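Local coordinates for LysM domain protein (PDB 4OIT) that binds mannose and, as a domain-swapped dimer of beta-prism II fold, probably acts as a bacterial mannose-specific lectin, at residues G32-Y37 with F64-A69; W74-K79 with L94-K99. All coordinates share one frame; numbering follows the deposited sequence.

Contact 1: G32-Y37 with F64-A69. With BMA (beta-D-mannopyranose), chain I.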
loop_
_atom_site.group_PDB
_atom_site.type_symbol
_atom_site.label_atom_id
_atom_site.label_comp_id
_atom_site.label_asym_id
_atom_site.label_seq_id
_atom_site.Cartn_x
_atom_site.Cartn_y
_atom_site.Cartn_z
ATOM N N GLY B 32 13.242 -3.273 3.346
ATOM C CA GLY B 32 12.117 -3.162 4.271
ATOM C C GLY B 32 12.518 -3.146 5.735
ATOM O O GLY B 32 11.700 -2.831 6.599
ATOM N N ASN B 33 13.772 -3.486 6.021
ATOM C CA ASN B 33 14.249 -3.557 7.396
ATOM C C ASN B 33 14.631 -2.178 7.929
ATOM O O ASN B 33 15.364 -1.432 7.279
ATOM C CB ASN B 33 15.440 -4.514 7.500
ATOM C CG ASN B 33 15.608 -5.102 8.894
ATOM O OD1 ASN B 33 14.770 -4.907 9.782
ATOM N ND2 ASN B 33 16.699 -5.838 9.091
ATOM N N LEU B 34 14.107 -1.841 9.104
ATOM C CA LEU B 34 14.520 -0.643 9.824
ATOM C C LEU B 34 15.712 -1.017 10.696
ATOM O O LEU B 34 15.553 -1.695 11.707
ATOM C CB LEU B 34 13.381 -0.105 10.691
ATOM C CG LEU B 34 13.729 1.154 11.495
ATOM C CD1 LEU B 34 13.897 2.353 10.570
ATOM C CD2 LEU B 34 12.675 1.434 12.556
ATOM N N VAL B 35 16.898 -0.564 10.305
ATOM C CA VAL B 35 18.140 -1.005 10.939
ATOM C C VAL B 35 18.854 0.132 11.670
ATOM O O VAL B 35 19.035 1.221 11.124
ATOM C CB VAL B 35 19.108 -1.608 9.904
ATOM C CG1 VAL B 35 20.274 -2.292 10.605
ATOM C CG2 VAL B 35 18.378 -2.595 8.999
ATOM N N LEU B 36 19.257 -0.145 12.908
ATOM C CA LEU B 36 20.092 0.758 13.691
ATOM C C LEU B 36 21.550 0.314 13.588
ATOM O O LEU B 36 21.901 -0.781 14.028
ATOM C CB LEU B 36 19.650 0.759 15.159
ATOM C CG LEU B 36 20.482 1.589 16.143
ATOM C CD1 LEU B 36 20.421 3.071 15.804
ATOM C CD2 LEU B 36 20.013 1.348 17.569
ATOM N N TYR B 37 22.386 1.168 13.002
ATOM C CA TYR B 37 23.818 0.899 12.873
ATOM C C TYR B 37 24.630 1.726 13.870
ATOM O O TYR B 37 24.369 2.912 14.067
ATOM C CB TYR B 37 24.293 1.194 11.449
ATOM C CG TYR B 37 23.798 0.195 10.428
ATOM C CD1 TYR B 37 24.352 -1.078 10.348
ATOM C CD2 TYR B 37 22.780 0.525 9.536
ATOM C CE1 TYR B 37 23.901 -2.000 9.415
ATOM C CE2 TYR B 37 22.324 -0.389 8.599
ATOM C CZ TYR B 37 22.891 -1.648 8.539
ATOM O OH TYR B 37 22.444 -2.560 7.614
ATOM N N PHE B 64 4.266 4.779 16.499
ATOM C CA PHE B 64 5.312 4.679 15.479
ATOM C C PHE B 64 5.145 3.341 14.764
ATOM O O PHE B 64 5.143 2.293 15.402
ATOM C CB PHE B 64 6.699 4.811 16.114
ATOM C CG PHE B 64 7.841 4.615 15.149
ATOM C CD1 PHE B 64 7.860 5.263 13.920
ATOM C CD2 PHE B 64 8.917 3.801 15.486
ATOM C CE1 PHE B 64 8.916 5.087 13.040
ATOM C CE2 PHE B 64 9.976 3.624 14.610
ATOM C CZ PHE B 64 9.975 4.266 13.386
ATOM N N VAL B 65 5.001 3.390 13.441
ATOM C CA VAL B 65 4.514 2.252 12.666
ATOM C C VAL B 65 5.249 2.090 11.337
ATOM O O VAL B 65 5.386 3.046 10.578
ATOM C CB VAL B 65 3.015 2.417 12.342
ATOM C CG1 VAL B 65 2.497 1.241 11.528
ATOM C CG2 VAL B 65 2.197 2.576 13.616
ATOM N N LEU B 66 5.697 0.869 11.062
ATOM C CA LEU B 66 6.220 0.508 9.746
ATOM C C LEU B 66 5.062 0.040 8.873
ATOM O O LEU B 66 4.344 -0.891 9.243
ATOM C CB LEU B 66 7.270 -0.605 9.851
ATOM C CG LEU B 66 8.721 -0.172 10.076
ATOM C CD1 LEU B 66 8.878 0.641 11.351
ATOM C CD2 LEU B 66 9.627 -1.392 10.106
ATOM N N TYR B 67 4.883 0.685 7.722
ATOM C CA TYR B 67 3.827 0.312 6.779
ATOM C C TYR B 67 4.408 -0.313 5.524
ATOM O O TYR B 67 5.505 0.042 5.094
ATOM C CB TYR B 67 2.998 1.532 6.377
ATOM C CG TYR B 67 1.988 1.958 7.411
ATOM C CD1 TYR B 67 0.759 1.318 7.516
ATOM C CD2 TYR B 67 2.258 3.008 8.275
ATOM C CE1 TYR B 67 -0.173 1.711 8.460
ATOM C CE2 TYR B 67 1.335 3.408 9.221
ATOM C CZ TYR B 67 0.122 2.759 9.309
ATOM O OH TYR B 67 -0.796 3.155 10.248
ATOM N N THR B 68 3.658 -1.237 4.937
ATOM C CA THR B 68 4.042 -1.851 3.673
ATOM C C THR B 68 3.539 -0.995 2.528
ATOM O O THR B 68 2.728 -0.088 2.724
ATOM C CB THR B 68 3.458 -3.266 3.497
ATOM O OG1 THR B 68 2.042 -3.186 3.289
ATOM C CG2 THR B 68 3.757 -4.137 4.713
ATOM N N ALA B 69 4.028 -1.292 1.332
ATOM C CA ALA B 69 3.501 -0.674 0.123
ATOM C C ALA B 69 2.229 -1.394 -0.275
ATOM O O ALA B 69 1.974 -2.521 0.161
ATOM C CB ALA B 69 4.507 -0.750 -1.009
HETATM C C1 BMA I . -3.363 1.321 15.383
HETATM C C2 BMA I . -3.330 2.727 14.766
HETATM C C3 BMA I . -3.038 2.550 13.283
HETATM C C4 BMA I . -1.861 1.613 13.006
HETATM C C5 BMA I . -1.870 0.280 13.767
HETATM C C6 BMA I . -0.415 -0.164 13.850
HETATM O O1 BMA I . -3.625 1.192 16.813
HETATM O O2 BMA I . -2.298 3.539 15.391
HETATM O O3 BMA I . -2.769 3.826 12.676
HETATM O O4 BMA I . -1.865 1.281 11.605
HETATM O O5 BMA I . -2.395 0.287 15.107
HETATM O O6 BMA I . -0.346 -1.590 13.907
#

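Contact 2: W74-K79 with L94-K99. With MAN (alpha-D-mannopyranose), chain H; MAN (alpha-D-mannopyranose), chain F.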
loop_
_atom_site.group_PDB
_atom_site.type_symbol
_atom_site.label_atom_id
_atom_site.label_comp_id
_atom_site.label_asym_id
_atom_site.label_seq_id
_atom_site.Cartn_x
_atom_site.Cartn_y
_atom_site.Cartn_z
ATOM N N TRP B 74 -3.013 -8.478 -8.978
ATOM C CA TRP B 74 -3.499 -8.822 -10.311
ATOM C C TRP B 74 -3.410 -7.610 -11.223
ATOM O O TRP B 74 -3.586 -6.472 -10.786
ATOM C CB TRP B 74 -4.947 -9.319 -10.263
ATOM C CG TRP B 74 -5.400 -9.980 -11.536
ATOM C CD1 TRP B 74 -5.368 -11.311 -11.820
ATOM C CD2 TRP B 74 -5.959 -9.337 -12.694
ATOM N NE1 TRP B 74 -5.867 -11.542 -13.079
ATOM C CE2 TRP B 74 -6.237 -10.348 -13.638
ATOM C CE3 TRP B 74 -6.248 -8.007 -13.023
ATOM C CZ2 TRP B 74 -6.792 -10.071 -14.891
ATOM C CZ3 TRP B 74 -6.800 -7.732 -14.270
ATOM C CH2 TRP B 74 -7.065 -8.761 -15.188
ATOM N N HIS B 75 -3.137 -7.866 -12.496
ATOM C CA HIS B 75 -3.079 -6.811 -13.493
ATOM C C HIS B 75 -3.279 -7.355 -14.905
ATOM O O HIS B 75 -3.186 -8.559 -15.153
ATOM C CB HIS B 75 -1.754 -6.047 -13.396
ATOM C CG HIS B 75 -0.564 -6.833 -13.853
ATOM N ND1 HIS B 75 0.384 -6.316 -14.708
ATOM C CD2 HIS B 75 -0.174 -8.101 -13.585
ATOM C CE1 HIS B 75 1.310 -7.227 -14.943
ATOM N NE2 HIS B 75 0.994 -8.321 -14.273
ATOM N N THR B 76 -3.555 -6.442 -15.824
ATOM C CA THR B 76 -3.754 -6.795 -17.232
ATOM C C THR B 76 -2.438 -6.797 -18.012
ATOM O O THR B 76 -2.384 -7.309 -19.129
ATOM C CB THR B 76 -4.772 -5.866 -17.929
ATOM O OG1 THR B 76 -4.762 -6.109 -19.339
ATOM C CG2 THR B 76 -4.436 -4.427 -17.697
ATOM N N ASP B 77 -1.393 -6.220 -17.418
ATOM C CA ASP B 77 -0.053 -6.165 -18.019
ATOM C C ASP B 77 -0.035 -5.277 -19.270
ATOM O O ASP B 77 0.505 -5.653 -20.313
ATOM C CB ASP B 77 0.456 -7.583 -18.333
ATOM C CG ASP B 77 1.945 -7.627 -18.629
ATOM O OD1 ASP B 77 2.686 -6.755 -18.132
ATOM O OD2 ASP B 77 2.374 -8.543 -19.363
ATOM N N THR B 78 -0.622 -4.088 -19.145
ATOM C CA THR B 78 -0.753 -3.151 -20.264
ATOM C C THR B 78 -0.219 -1.757 -19.929
ATOM O O THR B 78 -0.781 -0.746 -20.355
ATOM C CB THR B 78 -2.219 -3.029 -20.718
ATOM O OG1 THR B 78 -3.032 -2.624 -19.609
ATOM C CG2 THR B 78 -2.722 -4.358 -21.274
ATOM N N LYS B 79 0.868 -1.705 -19.165
ATOM C CA LYS B 79 1.600 -0.458 -18.967
ATOM C C LYS B 79 2.170 -0.025 -20.315
ATOM O O LYS B 79 2.744 -0.838 -21.037
ATOM C CB LYS B 79 2.729 -0.645 -17.958
ATOM C CG LYS B 79 3.533 0.617 -17.683
ATOM C CD LYS B 79 4.777 0.310 -16.865
ATOM C CE LYS B 79 5.736 1.490 -16.840
ATOM N NZ LYS B 79 5.165 2.673 -16.138
ATOM N N LEU B 94 -15.714 -7.901 -21.045
ATOM C CA LEU B 94 -14.984 -6.894 -20.292
ATOM C C LEU B 94 -13.737 -6.558 -21.090
ATOM O O LEU B 94 -12.888 -7.423 -21.308
ATOM C CB LEU B 94 -14.603 -7.409 -18.902
ATOM C CG LEU B 94 -13.879 -6.413 -17.989
ATOM C CD1 LEU B 94 -14.644 -5.104 -17.848
ATOM C CD2 LEU B 94 -13.651 -7.035 -16.621
ATOM N N VAL B 95 -13.637 -5.304 -21.518
ATOM C CA VAL B 95 -12.602 -4.874 -22.456
ATOM C C VAL B 95 -11.880 -3.633 -21.943
ATOM O O VAL B 95 -12.519 -2.652 -21.558
ATOM C CB VAL B 95 -13.210 -4.533 -23.836
ATOM C CG1 VAL B 95 -12.115 -4.277 -24.865
ATOM C CG2 VAL B 95 -14.132 -5.646 -24.313
ATOM N N LEU B 96 -10.551 -3.682 -21.944
ATOM C CA LEU B 96 -9.740 -2.492 -21.716
ATOM C C LEU B 96 -9.403 -1.883 -23.074
ATOM O O LEU B 96 -8.652 -2.469 -23.862
ATOM C CB LEU B 96 -8.458 -2.820 -20.949
ATOM C CG LEU B 96 -7.677 -1.601 -20.440
ATOM C CD1 LEU B 96 -8.341 -0.981 -19.220
ATOM C CD2 LEU B 96 -6.249 -1.990 -20.107
ATOM N N TYR B 97 -9.975 -0.713 -23.337
ATOM C CA TYR B 97 -9.782 -0.012 -24.599
ATOM C C TYR B 97 -8.669 1.011 -24.467
ATOM O O TYR B 97 -8.648 1.787 -23.517
ATOM C CB TYR B 97 -11.070 0.697 -25.021
ATOM C CG TYR B 97 -12.117 -0.222 -25.616
ATOM C CD1 TYR B 97 -11.939 -0.791 -26.873
ATOM C CD2 TYR B 97 -13.291 -0.510 -24.925
ATOM C CE1 TYR B 97 -12.894 -1.629 -27.422
ATOM C CE2 TYR B 97 -14.254 -1.345 -25.464
ATOM C CZ TYR B 97 -14.051 -1.901 -26.714
ATOM O OH TYR B 97 -15.002 -2.731 -27.253
ATOM N N ALA B 98 -7.755 1.002 -25.430
ATOM C CA ALA B 98 -6.677 1.984 -25.509
ATOM C C ALA B 98 -6.880 2.880 -26.727
ATOM O O ALA B 98 -7.808 2.688 -27.512
ATOM C CB ALA B 98 -5.328 1.282 -25.587
ATOM N N LYS B 99 -5.998 3.862 -26.865
ATOM C CA LYS B 99 -5.975 4.767 -28.013
ATOM C C LYS B 99 -5.970 4.019 -29.351
ATOM O O LYS B 99 -6.778 4.307 -30.235
ATOM C CB LYS B 99 -4.738 5.663 -27.910
ATOM C CG LYS B 99 -4.573 6.675 -29.029
ATOM C CD LYS B 99 -3.313 7.506 -28.825
ATOM C CE LYS B 99 -3.537 8.655 -27.863
ATOM N NZ LYS B 99 -4.317 9.756 -28.496
HETATM C C1 MAN H . -15.495 -8.647 -29.268
HETATM C C2 MAN H . -16.521 -7.539 -28.995
HETATM C C3 MAN H . -15.929 -6.138 -29.090
HETATM C C4 MAN H . -14.644 -6.059 -28.297
HETATM C C5 MAN H . -13.675 -7.123 -28.775
HETATM C C6 MAN H . -12.425 -7.100 -27.908
HETATM O O1 MAN H . -15.289 -8.801 -30.660
HETATM O O2 MAN H . -17.100 -7.721 -27.712
HETATM O O3 MAN H . -16.853 -5.184 -28.607
HETATM O O4 MAN H . -14.059 -4.792 -28.500
HETATM O O5 MAN H . -14.241 -8.416 -28.645
HETATM O O6 MAN H . -11.592 -8.183 -28.261
HETATM C C1 MAN F . 3.983 -1.830 -13.667
HETATM C C2 MAN F . 3.387 -0.462 -13.325
HETATM C C3 MAN F . 2.969 -0.461 -11.855
HETATM C C4 MAN F . 2.148 -1.695 -11.501
HETATM C C5 MAN F . 2.894 -2.954 -11.954
HETATM C C6 MAN F . 2.102 -4.207 -11.623
HETATM O O1 MAN F . 5.370 -1.764 -13.265
HETATM O O2 MAN F . 2.243 -0.266 -14.124
HETATM O O3 MAN F . 2.212 0.689 -11.547
HETATM O O4 MAN F . 1.933 -1.726 -10.108
HETATM O O5 MAN F . 3.085 -2.907 -13.394
HETATM O O6 MAN F . 3.036 -5.220 -11.320
#

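Contact 1: G32-Y37 with F64-A69
Leu34 and Leu66 meet inside the beta-prism II fold, where strands 34-38 and 64-68 belong to different sheets and face each other across an apolar interior. Both segments are held by their own sheets and touch here mainly through side chains, with the carbonyl oxygen of Gly32 also near Leu66 CD2, a clear case of sheets joined by packing. Leu34 has CG anti to its backbone nitrogen (chi1 180°), which sends the isobutyl group across the gap. Its CD2 meets the Phe64 ring from the opposite direction, near the ring plane and at the edge, 4.0 Å from CZ. Leu66 turns its CG the other way, anti to the carbonyl carbon (chi1 -88°), and sets both methyls along Leu34: CD2 packs 4.0 Å from Leu34 CB, while CD1 comes 4.1 Å from Leu34 CD2. Leu34 also packs on Leu26 and Leu28 of strand 24-28, Leu66 on Ala56 and Phe64 on Val58 of strand 53-58. The second subunit adds Leu86, packed on Phe64, and its strand pairs with residues 65-67, so the sheet runs on across the interface.

The alternate residues of strand 64-68 serve the sugar. Gln59, Asp61, Asn63, Val65 and Tyr67 form the mannose site, in the QxDxNxVxY pattern of this lectin family. Val65 CG1 lies over one face of the Tyr67 ring, offset toward the rim, and Val65 CG2 approaches C6 of the mannose at 3.8 Å. Tyr67 OH is also hydrogen-bonded to Gln59 OE1, and it accepts two sugar hydroxyls: O3 of the mannose at 3.2 Å from Tyr67 OH, and O4 at 2.5 Å.

Contact 2: W74-K79 with L94-K99
Next to Leu96, which reaches across to Thr76 and Thr78, the ring of Tyr97 carries Val95 CG1 over the centre of one face, 3.5 Å above its plane. O4 of one mannose approaches this ring obliquely, and its hydroxyl donates to Tyr97 OH over 2.6 Å; O3 adds a weak bond to the same oxygen, which is also hydrogen-bonded to Gln89 OE1. Val95 CG2 comes 4.0 Å from C4 of that sugar. On the other segment, C6 of a second mannose lies over one face of His75, 4.1 Å from its ND1. This sugar is hydrogen-bonded by Gln59, Asp61 and Tyr67 of the second subunit, and Lys79 runs alongside it, its CD 3.8 Å from the sugar O2.

Leu96 points the opposite way from Tyr97, as neighbours on a beta strand do, and so enters the interior of a beta-prism II domain, where Leu86 and Trp104 flank it. The turn following strand 72-75 presents two threonine side chains to its CD2. Thr76 crosses Leu96 at a slant, CG2 3.9 Å from CD2, with Trp104 also against this threonine. Thr78 comes tip to tip: OG1, placed between the backbone nitrogen and the carbonyl carbon (chi1 57°), lies 3.3 Å from Leu96 CD2. That close approach of oxygen to methyl is only packing, since the polar partner of Thr78 OG1 is the carbonyl oxygen of Gly62 in the second subunit, and Gly62 of that chain packs on Leu96 as well.

Contact 1 closes before contact 2 opens, and the two lie on opposite sides of the chain's centre, their centres 34 Å apart and their nearest atoms about 12 Å apart. Within one chain they share no sheet: contact 1 packs the four-stranded sheet holding strand 34-38 against that of strand 64-68, whereas contact 2 sets the turn after strand 72-75 against strand 94-98. Strands 64-68 and 72-75 are consecutive, yet each pairs with the second subunit, 64-68 with the partner's 72-75 region. An extended chain thus builds two prisms, each completed by its partner, as expected of a domain-swapped dimer, and the second mannose beside 74-79 occupies the partner's counterpart of the site at contact 1.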